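PDB 1XFJ: conserved hypothetical protein from Caulobacter vibrioides, which probably catalyses phosphate-dependent cleavage of inosine and S-methyl-5'-thioadenosine and deamination of adenosine to inosine, as a YfiH/LACC1-family purine nucleoside phosphorylase. Local coordinates for residues 118-121 against 126-129; 144-149 against 217-222. All blocks are in the same frame, centred on the assembly; numbering follows the deposited sequence.

Interaction 1: 118-121 against 126-129; sequences LLVD and IVAA
Ile126 opens the pairing opposite Asp121 with two backbone hydrogen bonds: its N donates to Asp121 O over 3.2 Å, and its O accepts Asp121 N at 2.9 Å, the latter donor lying in the carbonyl plane. This hydrogen-bonded pair closes a beta hairpin, and Asp121 OD1 takes the backbone N of Glu123 in an Asx turn, and that of Ala124 as well. Val127 faces Val120 in a non-hydrogen-bonded pair; their side chains cross at a slant, with Val127 CG1 3.8 Å from Val120 CG2. The first torsion of Val127 (chi1 -65°) places CG1 opposite its own carbonyl carbon and thus against that partner, while Val127 CA donates a CA-H...O contact to Leu119 O at 3.4 Å. Ala128 restores the hydrogen-bonded pattern: Leu119 N reaches Ala128 O at 2.9 Å almost straight (171°), whereas Ala128 N meets Leu119 O at 3.0 Å with a distinctly bent N-H...O angle of 141°. Ala129 forms the next non-hydrogen-bonded pair, with Leu118, its CB 3.8 Å from Leu118 CD2. The axes of the two segments come within 4.7 Å, antiparallel. Strands 115-121 and 126-132 are central in a six-stranded sheet, flanked by 160-163 and 97-100. On one face Leu118, Val120 and Val127 pack on Ile257 of strand 253-259; on the other, Leu119, Ile126 and Ala128 meet Met149 of helix 141-151.

Interaction 2: 144-149 against 217-222; sequences SAVDRM and AGVERR
The flat group that Val146 meets is the peptide carbonyl of Ala217: Val146 CG1 stands beyond the oxygen end, 3.9 Å from Ala217 O. The guanidinium of Arg222 serves its own segment. Its NH1 donates to Val219 O at 2.9 Å, in the carbonyl plane and on a lone pair, although the oxygen is tilted out of the guanidinium plane and the N-H...O angle is only 135°. Leu211, Leu214 and Ala215 of helix 206-216 touch the same arginine side chain.

The rest of the contact is aliphatic. Val146 CG2 reaches two groups at once: Ala217 CB lies 4.0 Å from it, and Val219 CG2 is likewise 4.0 Å from Val146 CG2. With chi1 at 169°, Val146 CG1 is opposite its backbone N and turned to the carbonyl of Ala217, which leaves CG2 for the two side chains. The valines approach at a slant, each offering its CG2 methyl.

Gly218 lies between the two contacting residues and is the first residue after helix 206-216 to leave helical geometry, in a Schellman motif with a positive phi of 90°. Across this turn the methyls of Ala217 and Val219 face the same helix, Ala217 CB being 4.5 Å from Val219 CG2. The contact thus joins the exit of one helix to the flank of helix 141-151. No hydrogen bond or salt bridge crosses between the segments and only 101 Å² is buried, which implies that van der Waals packing of three buried residues carries it.

How the interactions relate
The two contacts, with centres about 9 Å apart, meet through helix 141-151. Met149, present as selenomethionine, does not touch 217-222 but faces the hairpin of interaction 1: its SE lies 3.8 Å from Leu119 CB and 3.9 Å from Ala128 CB, while Ile126 CD1 approaches Met149 O at 3.5 Å. Val146 belongs to both sets of neighbours, since its CG2, which carries interaction 2, is also 3.9 Å from Leu119 CD2. Interaction 1 pairs the two central strands of the six-stranded sheet, against which helix 141-151 packs, and interaction 2 ties that helix to the turn leading into edge strand 221-224. No metal or ligand atom takes part in either contact.

Interaction 1: 118-121 against 126-129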
loop_
_atom_site.group_PDB
_atom_site.type_symbol
_atom_site.label_atom_id
_atom_site.label_comp_id
_atom_site.label_asym_id
_atom_site.label_seq_id
_atom_site.Cartn_x
_atom_site.Cartn_y
_atom_site.Cartn_z
ATOM N N LEU A 118 -5.218 1.874 -2.945
ATOM C CA LEU A 118 -5.508 1.774 -4.368
ATOM C C LEU A 118 -6.635 2.756 -4.659
ATOM O O LEU A 118 -7.667 2.747 -3.982
ATOM C CB LEU A 118 -5.932 0.350 -4.724
ATOM C CG LEU A 118 -4.891 -0.730 -4.413
ATOM C CD1 LEU A 118 -5.428 -2.097 -4.825
ATOM C CD2 LEU A 118 -3.594 -0.421 -5.148
ATOM N N LEU A 119 -6.426 3.610 -5.655
ATOM C CA LEU A 119 -7.418 4.613 -6.016
ATOM C C LEU A 119 -7.743 4.563 -7.496
ATOM O O LEU A 119 -6.933 4.114 -8.305
ATOM C CB LEU A 119 -6.911 6.018 -5.688
ATOM C CG LEU A 119 -6.424 6.299 -4.270
ATOM C CD1 LEU A 119 -4.940 5.991 -4.179
ATOM C CD2 LEU A 119 -6.672 7.765 -3.931
ATOM N N VAL A 120 -8.923 5.058 -7.848
ATOM C CA VAL A 120 -9.339 5.064 -9.238
ATOM C C VAL A 120 -10.472 6.042 -9.502
ATOM O O VAL A 120 -11.345 6.236 -8.661
ATOM C CB VAL A 120 -9.814 3.653 -9.675
ATOM C CG1 VAL A 120 -10.917 3.172 -8.757
ATOM C CG2 VAL A 120 -10.314 3.682 -11.117
ATOM N N ASP A 121 -10.425 6.679 -10.667
ATOM C CA ASP A 121 -11.495 7.569 -11.098
ATOM C C ASP A 121 -12.012 6.788 -12.304
ATOM O O ASP A 121 -11.389 6.799 -13.364
ATOM C CB ASP A 121 -10.969 8.925 -11.558
ATOM C CG ASP A 121 -12.077 9.825 -12.072
ATOM O OD1 ASP A 121 -13.074 9.284 -12.595
ATOM O OD2 ASP A 121 -11.952 11.064 -11.972
ATOM N N ILE A 126 -8.412 6.721 -14.586
ATOM C CA ILE A 126 -7.102 6.965 -13.991
ATOM C C ILE A 126 -6.973 6.129 -12.726
ATOM O O ILE A 126 -7.907 6.066 -11.929
ATOM C CB ILE A 126 -6.934 8.456 -13.626
ATOM C CG1 ILE A 126 -6.899 9.295 -14.905
ATOM C CG2 ILE A 126 -5.671 8.660 -12.795
ATOM C CD1 ILE A 126 -6.934 10.795 -14.658
ATOM N N VAL A 127 -5.827 5.482 -12.543
ATOM C CA VAL A 127 -5.613 4.659 -11.355
ATOM C C VAL A 127 -4.325 5.042 -10.636
ATOM O O VAL A 127 -3.486 5.763 -11.178
ATOM C CB VAL A 127 -5.541 3.150 -11.707
ATOM C CG1 VAL A 127 -6.882 2.670 -12.261
ATOM C CG2 VAL A 127 -4.423 2.909 -12.717
ATOM N N ALA A 128 -4.172 4.559 -9.408
ATOM C CA ALA A 128 -2.970 4.846 -8.631
ATOM C C ALA A 128 -2.834 3.911 -7.437
ATOM O O ALA A 128 -3.826 3.432 -6.889
ATOM C CB ALA A 128 -2.989 6.297 -8.151
ATOM N N ALA A 129 -1.588 3.647 -7.058
ATOM C CA ALA A 129 -1.279 2.812 -5.903
ATOM C C ALA A 129 -0.363 3.663 -5.030
ATOM O O ALA A 129 0.622 4.217 -5.518
ATOM C CB ALA A 129 -0.564 1.542 -6.340
#

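Interaction 2: 144-149 against 217-222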
loop_
_atom_site.group_PDB
_atom_site.type_symbol
_atom_site.label_atom_id
_atom_site.label_comp_id
_atom_site.label_asym_id
_atom_site.label_seq_id
_atom_site.Cartn_x
_atom_site.Cartn_y
_atom_site.Cartn_z
ATOM N N SER A 144 -1.295 13.872 -2.092
ATOM C CA SER A 144 -0.367 13.980 -3.216
ATOM C C SER A 144 -0.776 13.078 -4.375
ATOM O O SER A 144 -0.760 13.495 -5.539
ATOM C CB SER A 144 1.053 13.624 -2.776
ATOM O OG SER A 144 1.936 13.670 -3.887
ATOM N N ALA A 145 -1.144 11.841 -4.052
ATOM C CA ALA A 145 -1.562 10.882 -5.066
ATOM C C ALA A 145 -2.829 11.385 -5.751
ATOM O O ALA A 145 -2.968 11.282 -6.970
ATOM C CB ALA A 145 -1.807 9.521 -4.431
ATOM N N VAL A 146 -3.749 11.930 -4.961
ATOM C CA VAL A 146 -4.993 12.460 -5.507
ATOM C C VAL A 146 -4.677 13.647 -6.415
ATOM O O VAL A 146 -5.207 13.749 -7.520
ATOM C CB VAL A 146 -5.960 12.904 -4.378
ATOM C CG1 VAL A 146 -7.123 13.689 -4.960
ATOM C CG2 VAL A 146 -6.492 11.675 -3.638
ATOM N N ASP A 147 -3.804 14.543 -5.956
ATOM C CA ASP A 147 -3.436 15.704 -6.763
ATOM C C ASP A 147 -2.795 15.285 -8.087
ATOM O O ASP A 147 -3.055 15.887 -9.128
ATOM C CB ASP A 147 -2.466 16.613 -6.002
ATOM C CG ASP A 147 -3.128 17.366 -4.855
ATOM O OD1 ASP A 147 -4.374 17.315 -4.719
ATOM O OD2 ASP A 147 -2.387 18.020 -4.090
ATOM N N ARG A 148 -1.956 14.253 -8.050
ATOM C CA ARG A 148 -1.294 13.783 -9.263
ATOM C C ARG A 148 -2.335 13.202 -10.222
ATOM O O ARG A 148 -2.246 13.385 -11.437
ATOM C CB ARG A 148 -0.239 12.723 -8.922
ATOM C CG ARG A 148 0.904 12.638 -9.928
ATOM C CD ARG A 148 1.907 13.769 -9.712
ATOM N NE ARG A 148 3.064 13.681 -10.600
ATOM C CZ ARG A 148 3.107 14.186 -11.829
ATOM N NH1 ARG A 148 2.056 14.822 -12.328
ATOM N NH2 ARG A 148 4.201 14.052 -12.564
HETATM N N MSE A 149 -3.326 12.504 -9.674
HETATM C CA MSE A 149 -4.381 11.926 -10.499
HETATM C C MSE A 149 -5.160 13.056 -11.161
HETATM O O MSE A 149 -5.541 12.966 -12.330
HETATM C CB MSE A 149 -5.326 11.076 -9.645
HETATM C CG MSE A 149 -4.709 9.792 -9.129
HETATM SE SE MSE A 149 -5.839 8.910 -7.847
HETATM C CE MSE A 149 -7.177 8.205 -9.057
ATOM N N ALA A 217 -9.022 14.536 1.375
ATOM C CA ALA A 217 -8.581 14.760 0.000
ATOM C C ALA A 217 -9.759 14.773 -0.979
ATOM O O ALA A 217 -9.568 14.856 -2.191
ATOM C CB ALA A 217 -7.579 13.683 -0.411
ATOM N N GLY A 218 -10.975 14.681 -0.450
ATOM C CA GLY A 218 -12.150 14.697 -1.303
ATOM C C GLY A 218 -12.629 13.342 -1.793
ATOM O O GLY A 218 -13.561 13.266 -2.595
ATOM N N VAL A 219 -12.003 12.270 -1.319
ATOM C CA VAL A 219 -12.389 10.917 -1.723
ATOM C C VAL A 219 -13.567 10.473 -0.865
ATOM O O VAL A 219 -13.408 10.140 0.311
ATOM C CB VAL A 219 -11.209 9.935 -1.556
ATOM C CG1 VAL A 219 -11.616 8.537 -2.003
ATOM C CG2 VAL A 219 -10.019 10.426 -2.370
ATOM N N GLU A 220 -14.750 10.462 -1.475
ATOM C CA GLU A 220 -15.988 10.124 -0.784
ATOM C C GLU A 220 -16.346 8.642 -0.709
ATOM O O GLU A 220 -17.131 8.238 0.147
ATOM C CB GLU A 220 -17.141 10.904 -1.420
ATOM C CG GLU A 220 -16.913 12.413 -1.432
ATOM C CD GLU A 220 -18.070 13.185 -2.036
ATOM O OE1 GLU A 220 -19.203 13.047 -1.528
ATOM O OE2 GLU A 220 -17.847 13.933 -3.013
ATOM N N ARG A 221 -15.785 7.841 -1.609
ATOM C CA ARG A 221 -16.041 6.401 -1.630
ATOM C C ARG A 221 -14.766 5.724 -1.162
ATOM O O ARG A 221 -13.782 5.662 -1.894
ATOM C CB ARG A 221 -16.392 5.956 -3.047
ATOM C CG ARG A 221 -17.664 6.594 -3.565
ATOM C CD ARG A 221 -17.837 6.392 -5.061
ATOM N NE ARG A 221 -19.126 6.909 -5.506
ATOM C CZ ARG A 221 -20.291 6.313 -5.266
ATOM N NH1 ARG A 221 -20.326 5.171 -4.593
ATOM N NH2 ARG A 221 -21.419 6.864 -5.685
ATOM N N ARG A 222 -14.793 5.201 0.058
ATOM C CA ARG A 222 -13.605 4.590 0.629
ATOM C C ARG A 222 -13.913 3.487 1.629
ATOM O O ARG A 222 -15.045 3.349 2.099
ATOM C CB ARG A 222 -12.795 5.676 1.332
ATOM C CG ARG A 222 -13.632 6.457 2.336
ATOM C CD ARG A 222 -12.895 7.639 2.944
ATOM N NE ARG A 222 -13.664 8.234 4.036
ATOM C CZ ARG A 222 -14.607 9.160 3.886
ATOM N NH1 ARG A 222 -14.913 9.626 2.680
ATOM N NH2 ARG A 222 -15.261 9.610 4.949
#